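Local coordinates for site-specific recombinase, resolvase family protein (Streptococcus pneumoniae, PDB 3GUV) that probably binds DNA and catalyses its site-specific cutting and rejoining as a recombinase of the resolvase family, its catalytic domain pairing here as a dimer, at residues Tyr8-Arg12 with Lys28-Lys32; Gly58-Phe62 with Phe87-Asp93; Gly75-Val79 with Tyr104-Leu108; Val94-Gln99 with Met125-Ser130. All coordinates share one frame; numbering follows the deposited sequence.

Interaction 1 of 4, residues Tyr8-Arg12 with Lys28-Lys32; sequences YLYTR and KSRMK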
loop_
_atom_site.group_PDB
_atom_site.type_symbol
_atom_site.label_atom_id
_atom_site.label_comp_id
_atom_site.label_asym_id
_atom_site.label_seq_id
_atom_site.Cartn_x
_atom_site.Cartn_y
_atom_site.Cartn_z
ATOM N N TYR A 8 -23.710 -3.191 -2.352
ATOM C CA TYR A 8 -23.390 -4.399 -3.117
ATOM C C TYR A 8 -22.398 -5.212 -2.305
ATOM O O TYR A 8 -21.538 -4.616 -1.613
ATOM C CB TYR A 8 -22.690 -4.034 -4.437
ATOM C CG TYR A 8 -23.530 -3.420 -5.554
ATOM C CD1 TYR A 8 -24.894 -3.732 -5.721
ATOM C CD2 TYR A 8 -22.932 -2.601 -6.501
ATOM C CE1 TYR A 8 -25.616 -3.188 -6.753
ATOM C CE2 TYR A 8 -23.638 -2.059 -7.551
ATOM C CZ TYR A 8 -24.988 -2.354 -7.680
ATOM O OH TYR A 8 -25.696 -1.811 -8.728
ATOM N N LEU A 9 -22.485 -6.540 -2.384
ATOM C CA LEU A 9 -21.456 -7.445 -1.854
ATOM C C LEU A 9 -20.567 -7.897 -2.996
ATOM O O LEU A 9 -21.085 -8.238 -4.041
ATOM C CB LEU A 9 -22.097 -8.678 -1.221
ATOM C CG LEU A 9 -22.254 -8.659 0.284
ATOM C CD1 LEU A 9 -22.859 -7.381 0.766
ATOM C CD2 LEU A 9 -22.993 -9.947 0.758
ATOM N N TYR A 10 -19.249 -7.904 -2.812
ATOM C CA TYR A 10 -18.326 -8.462 -3.817
ATOM C C TYR A 10 -17.414 -9.498 -3.197
ATOM O O TYR A 10 -16.756 -9.223 -2.205
ATOM C CB TYR A 10 -17.441 -7.391 -4.444
ATOM C CG TYR A 10 -16.510 -8.022 -5.447
ATOM C CD1 TYR A 10 -16.995 -8.479 -6.676
ATOM C CD2 TYR A 10 -15.138 -8.235 -5.145
ATOM C CE1 TYR A 10 -16.148 -9.086 -7.598
ATOM C CE2 TYR A 10 -14.294 -8.866 -6.046
ATOM C CZ TYR A 10 -14.785 -9.280 -7.260
ATOM O OH TYR A 10 -13.965 -9.918 -8.151
ATOM N N THR A 11 -17.355 -10.683 -3.788
ATOM C CA THR A 11 -16.473 -11.739 -3.293
ATOM C C THR A 11 -15.707 -12.360 -4.466
ATOM O O THR A 11 -16.145 -12.289 -5.602
ATOM C CB THR A 11 -17.256 -12.857 -2.509
ATOM O OG1 THR A 11 -18.264 -13.434 -3.344
ATOM C CG2 THR A 11 -17.910 -12.316 -1.235
ATOM N N ARG A 12 -14.575 -12.991 -4.165
ATOM C CA ARG A 12 -13.742 -13.673 -5.195
ATOM C C ARG A 12 -12.753 -14.641 -4.553
ATOM O O ARG A 12 -12.576 -14.639 -3.348
ATOM C CB ARG A 12 -12.985 -12.658 -6.075
ATOM C CG ARG A 12 -12.030 -11.740 -5.231
ATOM C CD ARG A 12 -11.122 -10.865 -6.062
ATOM N NE ARG A 12 -10.243 -11.690 -6.877
ATOM C CZ ARG A 12 -10.321 -11.859 -8.197
ATOM N NH1 ARG A 12 -9.448 -12.669 -8.805
ATOM N NH2 ARG A 12 -11.254 -11.251 -8.933
ATOM N N LYS A 28 -18.833 -14.833 2.797
ATOM C CA LYS A 28 -20.149 -14.298 2.464
ATOM C C LYS A 28 -21.047 -14.165 3.680
ATOM O O LYS A 28 -21.682 -13.149 3.824
ATOM C CB LYS A 28 -20.854 -15.109 1.360
ATOM C CG LYS A 28 -20.359 -14.732 -0.013
ATOM C CD LYS A 28 -21.101 -15.473 -1.150
ATOM C CE LYS A 28 -20.798 -16.944 -1.132
ATOM N NZ LYS A 28 -21.041 -17.556 -2.486
ATOM N N SER A 29 -21.122 -15.211 4.505
ATOM C CA SER A 29 -21.910 -15.204 5.775
ATOM C C SER A 29 -21.528 -14.088 6.712
ATOM O O SER A 29 -22.400 -13.407 7.273
ATOM C CB SER A 29 -21.771 -16.527 6.530
ATOM O OG SER A 29 -22.104 -17.584 5.658
ATOM N N ARG A 30 -20.217 -13.901 6.846
ATOM C CA ARG A 30 -19.670 -12.814 7.580
ATOM C C ARG A 30 -20.102 -11.464 7.031
ATOM O O ARG A 30 -20.486 -10.556 7.784
ATOM C CB ARG A 30 -18.145 -12.878 7.547
ATOM C CG ARG A 30 -17.539 -11.897 8.550
ATOM C CD ARG A 30 -17.174 -12.581 9.822
ATOM N NE ARG A 30 -15.822 -13.142 9.741
ATOM C CZ ARG A 30 -14.691 -12.457 9.968
ATOM N NH1 ARG A 30 -14.700 -11.148 10.281
ATOM N NH2 ARG A 30 -13.526 -13.091 9.863
ATOM N N MET A 31 -19.994 -11.309 5.724
ATOM C CA MET A 31 -20.383 -10.073 5.105
ATOM C C MET A 31 -21.898 -9.819 5.256
ATOM O O MET A 31 -22.308 -8.696 5.572
ATOM C CB MET A 31 -19.920 -10.046 3.655
ATOM C CG MET A 31 -18.355 -10.150 3.512
ATOM S SD MET A 31 -17.809 -10.714 1.901
ATOM C CE MET A 31 -18.291 -9.192 1.076
ATOM N N LYS A 32 -22.724 -10.861 5.118
ATOM C CA LYS A 32 -24.166 -10.686 5.310
ATOM C C LYS A 32 -24.479 -10.305 6.757
ATOM O O LYS A 32 -25.295 -9.392 6.975
ATOM C CB LYS A 32 -24.969 -11.919 4.843
ATOM C CG LYS A 32 -25.081 -11.970 3.326
ATOM C CD LYS A 32 -25.491 -13.356 2.796
ATOM C CE LYS A 32 -25.220 -13.454 1.312
ATOM N NZ LYS A 32 -26.302 -14.238 0.664
#
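Met-31 leaves helix 24-37 with its CB directed at strand 6-12, and its side chain reaches across to the strand; the axes of residues 8-12 and 28-32 run nearly antiparallel, at 162°, 9.8 Å apart at closest approach. From CB the chain runs through CG to the sulfur, and SD meets the methyl of Thr-11, with SD to CG2 at 3.5 Å. A bend at the last torsion (chi3 70°) then turns CE against the strand backbone, where it lies 3.6 Å from Tyr-10 O and 4.1 Å from Leu-9 CG. The Leu-9 and Met-31 side chains lie alongside one another and point opposite ways. On the Lys-32 side, Leu-9 CD2 touches Lys-32 CG at 3.9 Å, the two chains nearly perpendicular. Thr-11 CG2 also receives the aliphatic part of Lys-28, its CG at 3.7 Å. The polar ends turn elsewhere: Thr-11 OG1 and Lys-28 NZ both reach Glu-47, with a hydrogen bond and a salt bridge respectively, while Lys-32 NZ pairs with Glu-45. The contact thus seats helix 24-37 on the Leu-9 and Thr-11 face of the sheet, where strand 6-12 runs between strands 41-48 and 78-81.

Interaction 2 of 4, residues Gly58-Phe62 with Phe87-Asp93; sequences GRIQF and FARNAAD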
loop_
_atom_site.group_PDB
_atom_site.type_symbol
_atom_site.label_atom_id
_atom_site.label_comp_id
_atom_site.label_asym_id
_atom_site.label_seq_id
_atom_site.Cartn_x
_atom_site.Cartn_y
_atom_site.Cartn_z
ATOM N N GLY A 58 -10.174 -14.475 -12.843
ATOM C CA GLY A 58 -10.334 -13.190 -13.507
ATOM C C GLY A 58 -11.196 -12.198 -12.739
ATOM O O GLY A 58 -11.230 -12.185 -11.476
ATOM N N ARG A 59 -11.882 -11.343 -13.502
ATOM C CA ARG A 59 -12.419 -10.093 -12.946
ATOM C C ARG A 59 -13.756 -9.686 -13.580
ATOM O O ARG A 59 -14.165 -8.525 -13.458
ATOM C CB ARG A 59 -11.392 -8.986 -13.194
ATOM C CG ARG A 59 -11.224 -8.009 -12.070
ATOM C CD ARG A 59 -9.941 -8.255 -11.307
ATOM N NE ARG A 59 -9.642 -7.060 -10.531
ATOM C CZ ARG A 59 -9.983 -6.859 -9.253
ATOM N NH1 ARG A 59 -10.625 -7.804 -8.540
ATOM N NH2 ARG A 59 -9.666 -5.693 -8.685
ATOM N N ILE A 60 -14.417 -10.643 -14.231
ATOM C CA ILE A 60 -15.627 -10.412 -15.033
ATOM C C ILE A 60 -16.817 -9.834 -14.248
ATOM O O ILE A 60 -17.477 -8.903 -14.702
ATOM C CB ILE A 60 -16.118 -11.716 -15.706
ATOM C CG1 ILE A 60 -15.050 -12.266 -16.673
ATOM C CG2 ILE A 60 -17.402 -11.464 -16.441
ATOM C CD1 ILE A 60 -14.951 -13.786 -16.624
ATOM N N GLN A 61 -17.108 -10.418 -13.098
ATOM C CA GLN A 61 -18.253 -9.952 -12.310
ATOM C C GLN A 61 -17.871 -8.643 -11.645
ATOM O O GLN A 61 -18.704 -7.778 -11.452
ATOM C CB GLN A 61 -18.668 -10.996 -11.267
ATOM C CG GLN A 61 -19.161 -12.302 -11.876
ATOM C CD GLN A 61 -20.243 -12.101 -12.916
ATOM O OE1 GLN A 61 -21.205 -11.335 -12.714
ATOM N NE2 GLN A 61 -20.091 -12.785 -14.056
ATOM N N PHE A 62 -16.591 -8.511 -11.290
ATOM C CA PHE A 62 -16.111 -7.242 -10.789
ATOM C C PHE A 62 -16.323 -6.144 -11.836
ATOM O O PHE A 62 -16.745 -5.035 -11.505
ATOM C CB PHE A 62 -14.648 -7.348 -10.392
ATOM C CG PHE A 62 -14.043 -6.053 -10.060
ATOM C CD1 PHE A 62 -14.069 -5.580 -8.770
ATOM C CD2 PHE A 62 -13.480 -5.267 -11.063
ATOM C CE1 PHE A 62 -13.508 -4.355 -8.476
ATOM C CE2 PHE A 62 -12.915 -4.032 -10.773
ATOM C CZ PHE A 62 -12.922 -3.581 -9.482
ATOM N N PHE A 87 -10.189 -8.182 -3.571
ATOM C CA PHE A 87 -10.715 -7.004 -4.218
ATOM C C PHE A 87 -9.739 -6.476 -5.269
ATOM O O PHE A 87 -10.135 -6.232 -6.389
ATOM C CB PHE A 87 -11.039 -5.952 -3.156
ATOM C CG PHE A 87 -11.415 -4.621 -3.715
ATOM C CD1 PHE A 87 -12.592 -4.462 -4.433
ATOM C CD2 PHE A 87 -10.613 -3.525 -3.507
ATOM C CE1 PHE A 87 -12.962 -3.234 -4.947
ATOM C CE2 PHE A 87 -10.962 -2.287 -4.032
ATOM C CZ PHE A 87 -12.154 -2.143 -4.756
ATOM N N ALA A 88 -8.473 -6.270 -4.899
ATOM C CA ALA A 88 -7.465 -5.688 -5.812
ATOM C C ALA A 88 -6.216 -6.559 -5.873
ATOM O O ALA A 88 -6.000 -7.420 -5.022
ATOM C CB ALA A 88 -7.109 -4.278 -5.365
ATOM N N ARG A 89 -5.395 -6.317 -6.887
ATOM C CA ARG A 89 -4.226 -7.131 -7.179
ATOM C C ARG A 89 -2.884 -6.464 -6.715
ATOM O O ARG A 89 -1.847 -7.105 -6.576
ATOM C CB ARG A 89 -4.233 -7.411 -8.688
ATOM N N ASN A 90 -2.945 -5.164 -6.470
ATOM C CA ASN A 90 -1.815 -4.383 -6.010
ATOM C C ASN A 90 -2.368 -3.031 -5.551
ATOM O O ASN A 90 -3.591 -2.805 -5.633
ATOM C CB ASN A 90 -0.764 -4.235 -7.117
ATOM C CG ASN A 90 -1.352 -3.741 -8.454
ATOM O OD1 ASN A 90 -1.854 -2.632 -8.550
ATOM N ND2 ASN A 90 -1.237 -4.563 -9.491
ATOM N N ALA A 91 -1.490 -2.156 -5.043
ATOM C CA ALA A 91 -1.898 -0.867 -4.500
ATOM C C ALA A 91 -2.417 0.088 -5.587
ATOM O O ALA A 91 -3.370 0.866 -5.337
ATOM C CB ALA A 91 -0.715 -0.218 -3.715
ATOM N N ALA A 92 -1.793 0.051 -6.775
ATOM C CA ALA A 92 -2.206 0.937 -7.877
ATOM C C ALA A 92 -3.624 0.595 -8.341
ATOM O O ALA A 92 -4.406 1.482 -8.627
ATOM C CB ALA A 92 -1.204 0.913 -9.041
ATOM N N ASP A 93 -3.930 -0.698 -8.376
ATOM C CA ASP A 93 -5.287 -1.224 -8.525
ATOM C C ASP A 93 -6.321 -0.793 -7.482
ATOM O O ASP A 93 -7.473 -0.469 -7.798
ATOM C CB ASP A 93 -5.216 -2.731 -8.401
ATOM C CG ASP A 93 -5.554 -3.417 -9.658
ATOM O OD1 ASP A 93 -6.735 -3.855 -9.736
ATOM O OD2 ASP A 93 -4.653 -3.511 -10.538
#
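The N-terminal ends of two helices meet here: Arg-59 holds the N-cap position of helix 60-70, and it reaches the loop that leads into helix 91-103. Its guanidinium approaches Phe-87 O near the guanidinium plane and offers both terminal nitrogens to that one carbonyl. The modelled Arg-59 NH2 to Phe-87 O distance, 2.4 Å, is too short to be taken literally, which leaves the division of the grip between the two nitrogens doubtful. The NH1 to Phe-87 O bond is weak, 2.7 Å long and bent to 127°. The same NH2 lies 3.6 Å from Asp-93 OD1, a long salt bridge reached obliquely. The receiving segment has its own cap: Asn-90, as N-cap of helix 91-103, accepts a nearly straight bond from the backbone of Asp-93, N to Asn-90 OD1 2.8 Å. This caps the first turn of the helix that carries the carboxylate. Beside the polar cluster, Phe-62 extends with CG opposite its backbone N (chi1 172°), which brings CE1 to 3.7 Å from Phe-87 CE1. Phe-87 CE1 lies at the edge of the Phe-62 ring; with planes at 67° and centroids 6.0 Å apart the pair is oblique, neither a stack nor edge-to-face. Arg-59 NH2 in turn sits over one face of Phe-62, toward its rim. Close by, Arg-12 NH2 bonds Gly-58 O, while Arg-89 O accepts from Asn-139 of the second subunit.

Interaction 3 of 4, residues Gly75-Val79 with Tyr104-Leu108; sequences GVSFV and YGVNL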
loop_
_atom_site.group_PDB
_atom_site.type_symbol
_atom_site.label_atom_id
_atom_site.label_comp_id
_atom_site.label_asym_id
_atom_site.label_seq_id
_atom_site.Cartn_x
_atom_site.Cartn_y
_atom_site.Cartn_z
ATOM N N GLY A 75 -28.552 2.734 -6.955
ATOM C CA GLY A 75 -28.305 3.746 -5.930
ATOM C C GLY A 75 -27.532 3.282 -4.708
ATOM O O GLY A 75 -27.888 3.635 -3.573
ATOM N N VAL A 76 -26.457 2.522 -4.940
ATOM C CA VAL A 76 -25.604 2.015 -3.850
ATOM C C VAL A 76 -24.665 3.083 -3.253
ATOM O O VAL A 76 -24.084 3.879 -3.975
ATOM C CB VAL A 76 -24.790 0.772 -4.302
ATOM C CG1 VAL A 76 -25.750 -0.402 -4.643
ATOM C CG2 VAL A 76 -23.887 1.107 -5.465
ATOM N N SER A 77 -24.548 3.101 -1.923
ATOM C CA SER A 77 -23.562 3.921 -1.210
ATOM C C SER A 77 -22.206 3.211 -0.944
ATOM O O SER A 77 -21.159 3.871 -0.844
ATOM C CB SER A 77 -24.135 4.335 0.148
ATOM O OG SER A 77 -25.096 5.366 -0.005
ATOM N N PHE A 78 -22.227 1.881 -0.796
ATOM C CA PHE A 78 -20.975 1.094 -0.553
ATOM C C PHE A 78 -20.853 -0.209 -1.380
ATOM O O PHE A 78 -21.878 -0.820 -1.784
ATOM C CB PHE A 78 -20.861 0.736 0.931
ATOM C CG PHE A 78 -20.759 1.904 1.851
ATOM C CD1 PHE A 78 -19.524 2.466 2.136
ATOM C CD2 PHE A 78 -21.887 2.410 2.490
ATOM C CE1 PHE A 78 -19.405 3.545 3.003
ATOM C CE2 PHE A 78 -21.785 3.494 3.350
ATOM C CZ PHE A 78 -20.515 4.046 3.622
ATOM N N VAL A 79 -19.606 -0.605 -1.673
ATOM C CA VAL A 79 -19.261 -2.023 -1.941
ATOM C C VAL A 79 -18.590 -2.600 -0.704
ATOM O O VAL A 79 -17.604 -2.006 -0.172
ATOM C CB VAL A 79 -18.265 -2.226 -3.097
ATOM C CG1 VAL A 79 -17.868 -3.703 -3.214
ATOM C CG2 VAL A 79 -18.806 -1.657 -4.425
ATOM N N TYR A 104 -18.153 8.068 -8.781
ATOM C CA TYR A 104 -19.557 7.739 -8.957
ATOM C C TYR A 104 -20.342 7.618 -7.653
ATOM O O TYR A 104 -21.365 6.943 -7.619
ATOM C CB TYR A 104 -19.703 6.466 -9.795
ATOM C CG TYR A 104 -19.290 6.651 -11.226
ATOM C CD1 TYR A 104 -20.194 7.094 -12.178
ATOM C CD2 TYR A 104 -18.002 6.413 -11.620
ATOM C CE1 TYR A 104 -19.810 7.272 -13.507
ATOM C CE2 TYR A 104 -17.594 6.601 -12.940
ATOM C CZ TYR A 104 -18.508 7.028 -13.877
ATOM O OH TYR A 104 -18.100 7.190 -15.178
ATOM N N GLY A 105 -19.896 8.310 -6.602
ATOM C CA GLY A 105 -20.603 8.316 -5.289
ATOM C C GLY A 105 -20.462 7.103 -4.338
ATOM O O GLY A 105 -21.127 7.065 -3.292
ATOM N N VAL A 106 -19.587 6.138 -4.668
ATOM C CA VAL A 106 -19.539 4.833 -3.965
ATOM C C VAL A 106 -18.230 4.665 -3.142
ATOM O O VAL A 106 -17.116 4.907 -3.645
ATOM C CB VAL A 106 -19.758 3.672 -4.971
ATOM C CG1 VAL A 106 -19.667 2.277 -4.286
ATOM C CG2 VAL A 106 -21.142 3.827 -5.713
ATOM N N ASN A 107 -18.396 4.296 -1.864
ATOM C CA ASN A 107 -17.287 3.990 -0.964
ATOM C C ASN A 107 -17.069 2.483 -0.705
ATOM O O ASN A 107 -17.901 1.634 -1.058
ATOM C CB ASN A 107 -17.461 4.767 0.338
ATOM C CG ASN A 107 -16.971 6.213 0.218
ATOM O OD1 ASN A 107 -15.770 6.477 0.187
ATOM N ND2 ASN A 107 -17.908 7.138 0.125
ATOM N N LEU A 108 -15.925 2.163 -0.117
ATOM C CA LEU A 108 -15.474 0.790 0.082
ATOM C C LEU A 108 -15.383 0.453 1.560
ATOM O O LEU A 108 -14.793 1.229 2.343
ATOM C CB LEU A 108 -14.120 0.563 -0.571
ATOM C CG LEU A 108 -13.600 -0.894 -0.524
ATOM C CD1 LEU A 108 -14.396 -1.815 -1.508
ATOM C CD2 LEU A 108 -12.078 -0.844 -0.859
HETATM O O HOH W 1 -20.477 6.345 -0.041
#
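Two parallel strands come into register here, Phe-78 beside Asn-107 and Val-79 beside Leu-108, through two backbone bonds: Asn-107 N to Ser-77 O at 3.0 Å, almost straight at 174°, and Val-79 N to Asn-107 O at 2.9 Å. They are the first and last strands of a beta-alpha-beta unit crossing through helix 91-103, which a Schellman motif at Gly-105 ends just before the second strand. On the Phe-78 and Asn-107 face, Phe-78 CE1 stands 3.5 Å from Asn-107 CB, with ring and amide planes turned 45° apart. On the side toward helices 60-70 and 91-103, Val-106 splits its branches. CG2 meets Val-76 CG2 at 3.9 Å, while CG1, opposite its backbone N (chi1 178°), meets Val-79 CG2 at 4.0 Å. Leu-108 CD1 follows, 3.5 Å from Val-79 O. A water donates to Ser-77 O at 2.7 Å and accepts from Asn-107 ND2, with a weak third bond to Gly-105 O; Asn-107 OD1 bonds Ser-117 OG and Gln-102 NE2. Ser-77 O therefore takes both a strand bond and a water, and the Asn-107 amide, bonded through both its ends, is held in orientation while apolar branches pack across the other face.

Interaction 4 of 4, residues Val94-Gln99 with Met125-Ser130; sequences VLSTLQ and MISVLS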
loop_
_atom_site.group_PDB
_atom_site.type_symbol
_atom_site.label_atom_id
_atom_site.label_comp_id
_atom_site.label_asym_id
_atom_site.label_seq_id
_atom_site.Cartn_x
_atom_site.Cartn_y
_atom_site.Cartn_z
ATOM N N VAL A 94 -5.936 -0.865 -6.220
ATOM C CA VAL A 94 -6.859 -0.501 -5.173
ATOM C C VAL A 94 -7.171 0.965 -5.368
ATOM O O VAL A 94 -8.317 1.379 -5.237
ATOM C CB VAL A 94 -6.266 -0.649 -3.774
ATOM C CG1 VAL A 94 -7.313 -0.206 -2.764
ATOM C CG2 VAL A 94 -5.777 -2.088 -3.499
ATOM N N LEU A 95 -6.147 1.748 -5.700
ATOM C CA LEU A 95 -6.289 3.193 -5.776
ATOM C C LEU A 95 -7.178 3.607 -6.939
ATOM O O LEU A 95 -8.074 4.395 -6.741
ATOM C CB LEU A 95 -4.917 3.886 -5.898
ATOM C CG LEU A 95 -4.961 5.361 -6.278
ATOM C CD1 LEU A 95 -5.658 6.153 -5.197
ATOM C CD2 LEU A 95 -3.530 5.912 -6.547
ATOM N N SER A 96 -6.909 3.109 -8.143
ATOM C CA SER A 96 -7.666 3.564 -9.298
ATOM C C SER A 96 -9.125 3.120 -9.169
ATOM O O SER A 96 -10.029 3.938 -9.413
ATOM C CB SER A 96 -7.022 3.151 -10.652
ATOM O OG SER A 96 -6.713 1.767 -10.710
ATOM N N THR A 97 -9.348 1.871 -8.717
ATOM C CA THR A 97 -10.715 1.352 -8.480
ATOM C C THR A 97 -11.457 2.200 -7.461
ATOM O O THR A 97 -12.583 2.595 -7.683
ATOM C CB THR A 97 -10.725 -0.107 -7.933
ATOM O OG1 THR A 97 -10.037 -0.973 -8.836
ATOM C CG2 THR A 97 -12.158 -0.580 -7.759
ATOM N N LEU A 98 -10.821 2.477 -6.335
ATOM C CA LEU A 98 -11.425 3.329 -5.314
ATOM C C LEU A 98 -11.750 4.729 -5.831
ATOM O O LEU A 98 -12.709 5.319 -5.399
ATOM C CB LEU A 98 -10.516 3.463 -4.075
ATOM C CG LEU A 98 -11.127 4.215 -2.878
ATOM C CD1 LEU A 98 -12.558 3.705 -2.505
ATOM C CD2 LEU A 98 -10.225 4.050 -1.702
ATOM N N GLN A 99 -10.911 5.271 -6.711
ATOM C CA GLN A 99 -11.125 6.638 -7.222
ATOM C C GLN A 99 -12.321 6.695 -8.160
ATOM O O GLN A 99 -13.133 7.613 -8.044
ATOM C CB GLN A 99 -9.880 7.179 -7.912
ATOM C CG GLN A 99 -8.813 7.639 -6.906
ATOM C CD GLN A 99 -7.478 7.979 -7.540
ATOM O OE1 GLN A 99 -6.987 7.289 -8.448
ATOM N NE2 GLN A 99 -6.869 9.035 -7.043
ATOM N N MET A 125 -6.500 7.682 3.298
ATOM C CA MET A 125 -6.479 6.401 2.592
ATOM C C MET A 125 -5.936 6.553 1.183
ATOM O O MET A 125 -5.084 5.780 0.773
ATOM C CB MET A 125 -7.892 5.788 2.539
ATOM C CG MET A 125 -7.995 4.415 1.829
ATOM S SD MET A 125 -9.417 3.401 2.352
ATOM C CE MET A 125 -9.016 1.837 1.544
ATOM N N ILE A 126 -6.432 7.550 0.452
ATOM C CA ILE A 126 -6.006 7.822 -0.927
ATOM C C ILE A 126 -4.498 8.205 -0.956
ATOM O O ILE A 126 -3.758 7.725 -1.823
ATOM C CB ILE A 126 -6.892 8.935 -1.633
ATOM C CG1 ILE A 126 -8.317 8.405 -1.949
ATOM C CG2 ILE A 126 -6.224 9.469 -2.943
ATOM C CD1 ILE A 126 -8.407 7.543 -3.272
ATOM N N SER A 127 -4.049 9.006 0.020
ATOM C CA SER A 127 -2.630 9.455 0.090
ATOM C C SER A 127 -1.646 8.306 0.307
ATOM O O SER A 127 -0.598 8.261 -0.329
ATOM C CB SER A 127 -2.434 10.468 1.219
ATOM O OG SER A 127 -3.181 11.650 0.983
ATOM N N VAL A 128 -1.992 7.393 1.225
ATOM C CA VAL A 128 -1.143 6.260 1.534
ATOM C C VAL A 128 -1.080 5.375 0.305
ATOM O O VAL A 128 0.001 4.989 -0.153
ATOM C CB VAL A 128 -1.665 5.485 2.777
ATOM C CG1 VAL A 128 -0.859 4.234 3.007
ATOM C CG2 VAL A 128 -1.615 6.387 4.024
ATOM N N LEU A 129 -2.247 5.074 -0.247
ATOM C CA LEU A 129 -2.354 4.153 -1.387
ATOM C C LEU A 129 -1.558 4.699 -2.597
ATOM O O LEU A 129 -0.798 3.973 -3.272
ATOM C CB LEU A 129 -3.839 3.933 -1.774
ATOM C CG LEU A 129 -4.712 2.856 -1.089
ATOM C CD1 LEU A 129 -6.159 2.985 -1.571
ATOM C CD2 LEU A 129 -4.197 1.432 -1.304
ATOM N N SER A 130 -1.764 5.984 -2.865
ATOM C CA SER A 130 -1.021 6.681 -3.884
ATOM C C SER A 130 0.494 6.581 -3.615
ATOM O O SER A 130 1.256 6.252 -4.525
ATOM C CB SER A 130 -1.467 8.148 -3.962
ATOM O OG SER A 130 -0.708 8.762 -4.972
#
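Leu-129 lays its two methyls across Val-94, with CD1 3.6 Å from Val-94 CG1 and CD2 3.8 Å from Val-94 CB. The segments 94-99 and 125-130, on helices 91-103 and 124-151, run roughly antiparallel, their axes at 147° and 9.8 Å apart at closest approach, and the nearest alpha carbons belong to Leu-95 and Leu-129. Leu-95 divides its branches between two partners. CD1 meets Ile-126 CD1 at 3.6 Å, and CD2 rests on the backbone of the next turn, 3.7 Å from Ser-130 CA. Ile-126 reaches across because its CG1 arm swings out beside the backbone N (chi1 -71°); the arm ends in a methyl that also touches the aliphatic part of Gln-99, Ile-126 CD1 to Gln-99 CG 3.7 Å. At the other edge, Leu-98 CD2 faces the extended chain of Met-125, with CE at 4.1 Å, and also lies near Ile-126 and Leu-129. Around this interface Val-94 packs on Ile-135 and Leu-129 on Val-132, both of the second subunit, so the layer continues into the dimer. No hydrogen bond joins the two segments: the contact is made by van der Waals packing of apolar groups, mostly branched, consistent with burial of nonpolar surface as the main attraction between these segments.

Overall arrangement
From the N terminus, interaction 1 closes first, bringing helix 24-37 back onto strand 6-12. Interaction 2 then opens at 58-62 and closes at 87-93; interaction 3 opens within that loop, at 75-79, and closes beyond it at 104-108, so the two cross. Interaction 4 opens at 94-99, inside the loop of interaction 3, and closes at 125-130, crossing it in turn. The sheet joins interactions 1 and 3, since strands 6-12 and 78-81 are neighbours, while helix 91-103 joins 2 and 4, which both touch the second subunit. Interactions 1 and 4, centres about 21 Å apart, lie on opposite sides of the chain's centre, bridged by the others.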